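Local coordinates for protein D-alanine--D-alanine ligase (Acinetobacter baumannii ACICU, PDB 5D8D) that catalyses the ATP-dependent joining of two D-alanine molecules into D-alanyl-D-alanine, a building block of the bacterial peptidoglycan cell wall, at residues 101-106 and 267-272; 195-200 and 281-286. One frame throughout, in Å; residues are numbered along the deposited sequence.

Interaction 1 (101-106 and 267-272); sequences VKTKQI and LEVNTV
With chi1 at -65°, T103 holds its methyl CG2 anti to the backbone N and its hydroxyl beside that N, while V269, with chi1 at 66°, carries CG1 between its own backbone N and carbonyl carbon. These two settings bring the CG1 methyl of V269 against the forked end of T103, 4.0 Å from OG1 and 4.1 Å from CG2, so that one methyl meets both branches of the threonine at almost equal range. The touch is one of van der Waals packing, with no hydrogen bond passing between 101-106 and 267-272. OG1 lies in hydrogen-bonding range of the carbonyl oxygens of D99 and I96, between which its single proton must be shared or alternate; this probably fixes the rotation of the side chain. The next residue of the helix, K104, makes a looser approach: its CE lies 4.5 Å from the carbonyl O of L267, at the limit of contact, and its NZ goes on to a salt bridge with E176 and a hydrogen bond with T114 OG1. E176 falls in the range predicted to bind ATP. Where the helix and strand are nearest, the CA atoms of T103 and E268 are 7.0 Å apart. The E268 side chain nevertheless leads away from the helix, and the L267 side chain lies against D255 and M257 of strand 252-259. L267 and E268 both face D255 in a classic beta bulge. Helix 100-108 thus packs on the edge strand of the antiparallel sheet in the ATP-grasp fold, beside a strand whose E268 and N270 are, with D255, the predicted ligands of two magnesium or manganese ions.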
ATOM      1  N   VAL A 101      -9.925  -4.415   3.875  1.00 53.93           N
ATOM      2  CA  VAL A 101     -10.650  -3.163   4.111  1.00 48.66           C
ATOM      3  C   VAL A 101     -10.109  -2.067   3.228  1.00 49.63           C
ATOM      4  O   VAL A 101     -10.928  -1.311   2.657  1.00 55.02           O
ATOM      5  CB  VAL A 101     -10.832  -2.707   5.588  1.00 51.25           C
ATOM      6  CG1 VAL A 101     -10.514  -3.805   6.597  1.00 49.10           C
ATOM      7  CG2 VAL A 101     -10.145  -1.378   5.895  1.00 51.44           C
ATOM      8  N   LYS A 102      -8.774  -1.984   3.066  1.00 45.51           N
ATOM      9  CA  LYS A 102      -8.210  -0.905   2.232  1.00 44.58           C
ATOM     10  C   LYS A 102      -8.566  -1.071   0.783  1.00 44.08           C
ATOM     11  O   LYS A 102      -8.810  -0.088   0.098  1.00 50.20           O
ATOM     12  CB  LYS A 102      -6.696  -0.732   2.423  1.00 49.23           C
ATOM     13  CG  LYS A 102      -6.353  -0.176   3.797  1.00 48.57           C
ATOM     14  CD  LYS A 102      -4.914   0.252   3.890  1.00 52.02           C
ATOM     15  CE  LYS A 102      -4.593   0.786   5.277  1.00 49.15           C
ATOM     16  NZ  LYS A 102      -4.451  -0.290   6.276  1.00 47.47           N
ATOM     17  N   THR A 103      -8.620  -2.319   0.318  1.00 47.09           N
ATOM     18  CA  THR A 103      -9.140  -2.633  -1.017  1.00 43.96           C
ATOM     19  C   THR A 103     -10.590  -2.107  -1.195  1.00 43.88           C
ATOM     20  O   THR A 103     -10.920  -1.500  -2.206  1.00 40.85           O
ATOM     21  CB  THR A 103      -9.066  -4.145  -1.278  1.00 40.81           C
ATOM     22  OG1 THR A 103      -7.698  -4.568  -1.310  1.00 42.60           O
ATOM     23  CG2 THR A 103      -9.670  -4.490  -2.619  1.00 45.57           C
ATOM     24  N   LYS A 104     -11.447  -2.367  -0.219  1.00 45.40           N
ATOM     25  CA  LYS A 104     -12.857  -1.945  -0.316  1.00 51.02           C
ATOM     26  C   LYS A 104     -13.026  -0.423  -0.241  1.00 50.20           C
ATOM     27  O   LYS A 104     -13.860   0.138  -0.942  1.00 44.54           O
ATOM     28  CB  LYS A 104     -13.709  -2.599   0.759  1.00 49.19           C
ATOM     29  CG  LYS A 104     -13.976  -4.067   0.541  1.00 52.69           C
ATOM     30  CD  LYS A 104     -14.308  -4.714   1.885  1.00 58.27           C
ATOM     31  CE  LYS A 104     -15.431  -5.723   1.846  1.00 61.21           C
ATOM     32  NZ  LYS A 104     -16.779  -5.093   1.681  1.00 61.86           N
ATOM     33  N   GLN A 105     -12.214   0.239   0.580  1.00 50.22           N
ATOM     34  CA  GLN A 105     -12.260   1.678   0.653  1.00 45.67           C
ATOM     35  C   GLN A 105     -11.854   2.236  -0.678  1.00 47.85           C
ATOM     36  O   GLN A 105     -12.533   3.110  -1.204  1.00 56.82           O
ATOM     37  CB  GLN A 105     -11.369   2.198   1.746  1.00 47.89           C
ATOM     38  CG  GLN A 105     -11.805   1.751   3.126  1.00 50.45           C
ATOM     39  CD  GLN A 105     -10.813   2.008   4.253  1.00 55.35           C
ATOM     40  OE1 GLN A 105     -11.229   2.164   5.398  1.00 60.28           O
ATOM     41  NE2 GLN A 105      -9.515   2.037   3.960  1.00 56.49           N
ATOM     42  N   ILE A 106     -10.778   1.722  -1.266  1.00 48.78           N
ATOM     43  CA  ILE A 106     -10.457   2.113  -2.647  1.00 44.22           C
ATOM     44  C   ILE A 106     -11.632   1.881  -3.611  1.00 46.34           C
ATOM     45  O   ILE A 106     -11.915   2.725  -4.500  1.00 45.56           O
ATOM     46  CB  ILE A 106      -9.220   1.397  -3.203  1.00 45.44           C
ATOM     47  CG1 ILE A 106      -7.960   1.695  -2.371  1.00 46.27           C
ATOM     48  CG2 ILE A 106      -8.967   1.817  -4.647  1.00 47.14           C
ATOM     49  CD1 ILE A 106      -7.658   3.152  -2.140  1.00 47.07           C
ATOM     50  N   LEU A 267     -15.595  -8.617  -3.751  1.00 46.05           N
ATOM     51  CA  LEU A 267     -15.164  -9.235  -2.496  1.00 46.08           C
ATOM     52  C   LEU A 267     -13.699  -8.929  -2.151  1.00 45.98           C
ATOM     53  O   LEU A 267     -13.411  -8.422  -1.063  1.00 46.81           O
ATOM     54  CB  LEU A 267     -15.420 -10.739  -2.526  1.00 45.72           C
ATOM     55  CG  LEU A 267     -16.631 -11.329  -1.783  1.00 47.97           C
ATOM     56  CD1 LEU A 267     -17.805 -10.393  -1.613  1.00 49.14           C
ATOM     57  CD2 LEU A 267     -17.074 -12.633  -2.442  1.00 46.58           C
ATOM     58  N   GLU A 268     -12.786  -9.238  -3.053  1.00 42.41           N
ATOM     59  CA  GLU A 268     -11.373  -9.047  -2.784  1.00 42.17           C
ATOM     60  C   GLU A 268     -10.558  -9.256  -4.019  1.00 40.22           C
ATOM     61  O   GLU A 268     -11.081  -9.690  -5.046  1.00 43.43           O
ATOM     62  CB  GLU A 268     -10.870  -9.974  -1.665  1.00 45.68           C
ATOM     63  CG  GLU A 268     -10.752 -11.430  -2.018  1.00 55.49           C
ATOM     64  CD  GLU A 268      -9.987 -12.227  -0.970  1.00 63.08           C
ATOM     65  OE1 GLU A 268     -10.404 -12.199   0.214  1.00 62.69           O
ATOM     66  OE2 GLU A 268      -8.988 -12.887  -1.367  1.00 67.84           O
ATOM     67  N   VAL A 269      -9.278  -8.943  -3.911  1.00 36.55           N
ATOM     68  CA  VAL A 269      -8.328  -9.040  -5.019  1.00 38.28           C
ATOM     69  C   VAL A 269      -7.202  -9.943  -4.566  1.00 37.72           C
ATOM     70  O   VAL A 269      -6.887  -9.993  -3.346  1.00 33.71           O
ATOM     71  CB  VAL A 269      -7.770  -7.658  -5.471  1.00 42.22           C
ATOM     72  CG1 VAL A 269      -6.903  -7.000  -4.390  1.00 42.87           C
ATOM     73  CG2 VAL A 269      -6.945  -7.803  -6.720  1.00 42.80           C
ATOM     74  N   ASN A 270      -6.636 -10.672  -5.543  1.00 38.34           N
ATOM     75  CA  ASN A 270      -5.474 -11.513  -5.329  1.00 38.51           C
ATOM     76  C   ASN A 270      -4.456 -11.201  -6.359  1.00 38.53           C
ATOM     77  O   ASN A 270      -4.703 -11.417  -7.532  1.00 41.86           O
ATOM     78  CB  ASN A 270      -5.850 -12.961  -5.397  1.00 42.16           C
ATOM     79  CG  ASN A 270      -4.759 -13.857  -4.895  1.00 50.88           C
ATOM     80  OD1 ASN A 270      -3.559 -13.507  -4.892  1.00 50.95           O
ATOM     81  ND2 ASN A 270      -5.158 -15.038  -4.460  1.00 59.19           N
ATOM     82  N   THR A 271      -3.317 -10.656  -5.916  1.00 46.07           N
ATOM     83  CA  THR A 271      -2.209 -10.222  -6.804  1.00 45.16           C
ATOM     84  C   THR A 271      -1.072 -11.230  -7.049  1.00 41.42           C
ATOM     85  O   THR A 271      -0.230 -10.970  -7.918  1.00 47.75           O
ATOM     86  CB  THR A 271      -1.528  -8.964  -6.268  1.00 42.92           C
ATOM     87  OG1 THR A 271      -1.095  -9.206  -4.935  1.00 46.96           O
ATOM     88  CG2 THR A 271      -2.461  -7.813  -6.297  1.00 45.88           C
ATOM     89  N   VAL A 272      -1.010 -12.317  -6.274  1.00 41.42           N
ATOM     90  CA  VAL A 272      -0.210 -13.534  -6.662  1.00 41.43           C
ATOM     91  C   VAL A 272      -1.015 -14.831  -6.480  1.00 39.10           C
ATOM     92  O   VAL A 272      -0.976 -15.477  -5.439  1.00 37.64           O
ATOM     93  CB  VAL A 272       1.277 -13.523  -6.110  1.00 45.12           C
ATOM     94  CG1 VAL A 272       1.512 -12.526  -4.994  1.00 43.72           C
ATOM     95  CG2 VAL A 272       1.825 -14.886  -5.728  1.00 49.15           C
TER

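Interaction 2 (195-200 and 281-286); sequences PVIRLQ and VPKAAK
I197 reaches across to helix 280-286 through its longer branch. From CB, the short methyl CG2 stands anti to the backbone N and makes no close approach to the helix, whereas CG1 is anti to the carbonyl carbon (chi1 -66°) and the chain then runs on extended, chi2 179°. That straight course carries the terminal CD1 to the helix surface, where it lies 3.7 Å from CB of K283 and 3.9 Å from CB of A284. The K283 side chain crosses that of I197 at about a right angle and makes its close touch through CB; bends at chi2 and chi3 lead the end of the lysine away. A284 is also met two residues before I197: its CB lies 3.6 Å from the carbonyl O of P195. In turn, the proline ring sets CD 3.5 Å from the carbonyl O of A284, with CG a little farther off. Strand 181-189 adds S187 against A284. With no hydrogen bond across it, this contact rests on van der Waals packing, aliphatic at I197 and carbon against carbonyl oxygen at P195; the small A284 side chain probably allows both I197 CD1 and the P195 carbonyl to come close.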
ATOM      1  N   PRO A 195     -12.316 -15.874 -18.758  1.00 49.47           N
ATOM      2  CA  PRO A 195     -13.634 -16.467 -18.454  1.00 50.44           C
ATOM      3  C   PRO A 195     -13.853 -16.666 -16.980  1.00 45.22           C
ATOM      4  O   PRO A 195     -12.917 -17.056 -16.277  1.00 47.65           O
ATOM      5  CB  PRO A 195     -13.559 -17.834 -19.137  1.00 50.37           C
ATOM      6  CG  PRO A 195     -12.656 -17.617 -20.279  1.00 51.93           C
ATOM      7  CD  PRO A 195     -11.612 -16.658 -19.788  1.00 52.29           C
ATOM      8  N   VAL A 196     -15.063 -16.403 -16.519  1.00 41.73           N
ATOM      9  CA  VAL A 196     -15.322 -16.407 -15.070  1.00 41.19           C
ATOM     10  C   VAL A 196     -15.478 -17.837 -14.556  1.00 42.12           C
ATOM     11  O   VAL A 196     -15.755 -18.740 -15.322  1.00 44.58           O
ATOM     12  CB  VAL A 196     -16.413 -15.384 -14.576  1.00 42.87           C
ATOM     13  CG1 VAL A 196     -16.934 -14.457 -15.649  1.00 44.39           C
ATOM     14  CG2 VAL A 196     -17.525 -16.012 -13.791  1.00 42.20           C
ATOM     15  N   ILE A 197     -15.244 -18.035 -13.260  1.00 41.24           N
ATOM     16  CA  ILE A 197     -15.348 -19.332 -12.659  1.00 40.64           C
ATOM     17  C   ILE A 197     -16.184 -19.233 -11.402  1.00 42.69           C
ATOM     18  O   ILE A 197     -15.821 -18.460 -10.534  1.00 46.71           O
ATOM     19  CB  ILE A 197     -13.969 -19.868 -12.288  1.00 41.38           C
ATOM     20  CG1 ILE A 197     -13.169 -20.115 -13.562  1.00 43.24           C
ATOM     21  CG2 ILE A 197     -14.109 -21.172 -11.466  1.00 43.15           C
ATOM     22  CD1 ILE A 197     -11.757 -20.635 -13.311  1.00 43.98           C
ATOM     23  N   ARG A 198     -17.258 -20.023 -11.281  1.00 41.00           N
ATOM     24  CA  ARG A 198     -17.994 -20.144 -10.011  1.00 41.45           C
ATOM     25  C   ARG A 198     -17.182 -20.943  -8.984  1.00 45.37           C
ATOM     26  O   ARG A 198     -16.549 -21.930  -9.324  1.00 43.41           O
ATOM     27  CB  ARG A 198     -19.346 -20.861 -10.207  1.00 44.15           C
ATOM     28  CG  ARG A 198     -20.347 -20.677  -9.050  1.00 47.89           C
ATOM     29  CD  ARG A 198     -21.431 -21.754  -8.985  1.00 55.19           C
ATOM     30  NE  ARG A 198     -21.747 -22.180 -10.336  1.00 55.90           N
ATOM     31  CZ  ARG A 198     -21.779 -23.418 -10.804  1.00 53.15           C
ATOM     32  NH1 ARG A 198     -21.622 -24.461 -10.014  1.00 54.70           N
ATOM     33  NH2 ARG A 198     -22.026 -23.596 -12.106  1.00 56.84           N
ATOM     34  N   LEU A 199     -17.252 -20.539  -7.722  1.00 53.29           N
ATOM     35  CA  LEU A 199     -16.509 -21.178  -6.635  1.00 59.25           C
ATOM     36  C   LEU A 199     -17.353 -22.075  -5.743  1.00 67.41           C
ATOM     37  O   LEU A 199     -18.570 -22.065  -5.815  1.00 69.82           O
ATOM     38  CB  LEU A 199     -15.888 -20.097  -5.765  1.00 56.66           C
ATOM     39  CG  LEU A 199     -14.868 -19.179  -6.428  1.00 55.05           C
ATOM     40  CD1 LEU A 199     -14.471 -18.119  -5.430  1.00 58.59           C
ATOM     41  CD2 LEU A 199     -13.643 -19.968  -6.825  1.00 52.61           C
ATOM     42  N   GLN A 200     -16.667 -22.830  -4.884  1.00 80.64           N
ATOM     43  CA  GLN A 200     -17.286 -23.778  -3.956  1.00 89.64           C
ATOM     44  C   GLN A 200     -16.283 -24.180  -2.869  1.00 96.04           C
ATOM     45  O   GLN A 200     -16.643 -24.334  -1.703  1.00101.68           O
ATOM     46  CB  GLN A 200     -17.791 -25.031  -4.713  1.00 91.18           C
ATOM     47  CG  GLN A 200     -19.178 -25.513  -4.281  1.00 95.93           C
ATOM     48  CD  GLN A 200     -20.268 -24.455  -4.488  1.00 98.08           C
ATOM     49  OE1 GLN A 200     -20.723 -24.219  -5.617  1.00 83.46           O
ATOM     50  NE2 GLN A 200     -20.679 -23.795  -3.395  1.00 94.88           N
ATOM     51  N   VAL A 281      -6.526 -19.839 -11.908  1.00 41.28           N
ATOM     52  CA  VAL A 281      -6.043 -19.074 -13.064  1.00 39.17           C
ATOM     53  C   VAL A 281      -5.659 -19.969 -14.257  1.00 41.15           C
ATOM     54  O   VAL A 281      -5.986 -19.620 -15.399  1.00 43.19           O
ATOM     55  CB  VAL A 281      -4.910 -18.048 -12.693  1.00 43.03           C
ATOM     56  CG1 VAL A 281      -4.200 -17.461 -13.945  1.00 40.70           C
ATOM     57  CG2 VAL A 281      -5.457 -16.902 -11.807  1.00 39.90           C
ATOM     58  N   PRO A 282      -4.977 -21.116 -14.021  1.00 45.08           N
ATOM     59  CA  PRO A 282      -4.742 -22.038 -15.154  1.00 46.09           C
ATOM     60  C   PRO A 282      -6.018 -22.556 -15.832  1.00 45.61           C
ATOM     61  O   PRO A 282      -6.045 -22.653 -17.071  1.00 39.29           O
ATOM     62  CB  PRO A 282      -3.937 -23.182 -14.535  1.00 43.05           C
ATOM     63  CG  PRO A 282      -3.216 -22.533 -13.411  1.00 46.58           C
ATOM     64  CD  PRO A 282      -4.191 -21.526 -12.843  1.00 46.39           C
ATOM     65  N   LYS A 283      -7.019 -22.890 -15.018  1.00 46.43           N
ATOM     66  CA  LYS A 283      -8.372 -23.241 -15.477  1.00 51.22           C
ATOM     67  C   LYS A 283      -8.895 -22.211 -16.473  1.00 49.95           C
ATOM     68  O   LYS A 283      -9.274 -22.534 -17.611  1.00 51.05           O
ATOM     69  CB  LYS A 283      -9.370 -23.316 -14.295  1.00 60.14           C
ATOM     70  CG  LYS A 283      -9.910 -24.669 -13.871  1.00 70.06           C
ATOM     71  CD  LYS A 283      -8.888 -25.575 -13.157  1.00 82.67           C
ATOM     72  CE  LYS A 283      -9.536 -26.404 -12.025  1.00 88.09           C
ATOM     73  NZ  LYS A 283      -8.844 -27.689 -11.731  1.00 87.49           N
ATOM     74  N   ALA A 284      -8.912 -20.959 -16.034  1.00 48.78           N
ATOM     75  CA  ALA A 284      -9.551 -19.912 -16.797  1.00 44.98           C
ATOM     76  C   ALA A 284      -8.755 -19.588 -18.046  1.00 44.19           C
ATOM     77  O   ALA A 284      -9.340 -19.213 -19.055  1.00 47.52           O
ATOM     78  CB  ALA A 284      -9.712 -18.672 -15.948  1.00 47.48           C
ATOM     79  N   ALA A 285      -7.430 -19.705 -17.974  1.00 43.55           N
ATOM     80  CA  ALA A 285      -6.560 -19.429 -19.122  1.00 49.06           C
ATOM     81  C   ALA A 285      -6.720 -20.517 -20.205  1.00 48.88           C
ATOM     82  O   ALA A 285      -6.769 -20.226 -21.399  1.00 51.00           O
ATOM     83  CB  ALA A 285      -5.104 -19.327 -18.670  1.00 51.24           C
ATOM     84  N   LYS A 286      -6.817 -21.766 -19.752  1.00 51.09           N
ATOM     85  CA  LYS A 286      -7.099 -22.936 -20.596  1.00 52.24           C
ATOM     86  C   LYS A 286      -8.451 -22.812 -21.352  1.00 52.26           C
ATOM     87  O   LYS A 286      -8.535 -23.159 -22.526  1.00 53.47           O
ATOM     88  CB  LYS A 286      -7.070 -24.209 -19.740  1.00 51.03           C
ATOM     89  CG  LYS A 286      -6.888 -25.476 -20.550  1.00 59.25           C
ATOM     90  CD  LYS A 286      -7.211 -26.729 -19.751  1.00 56.24           C
ATOM     91  CE  LYS A 286      -6.114 -27.144 -18.826  1.00 55.22           C
ATOM     92  NZ  LYS A 286      -6.625 -28.229 -17.936  1.00 61.04           N
TER

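How the interactions relate
The two contacts hold helices to the two outermost strands of one antiparallel sheet: interaction 1 sets helix 100-108 on strand 264-270, and interaction 2 sets helix 280-286 on strand 192-198. Strands 181-189 and 252-259 lie between them. Interaction 1 is the more buried, about 8 Å from the centre of the chain, and interaction 2 is partly buried at about 14 Å; their centres are about 19 Å apart. Neither is bridged by a hydrogen bond. The inner contact is sparse and flanked by charged groups and predicted metal ligands, whereas the outer one joins more surface, through aliphatic carbons and backbone carbonyls.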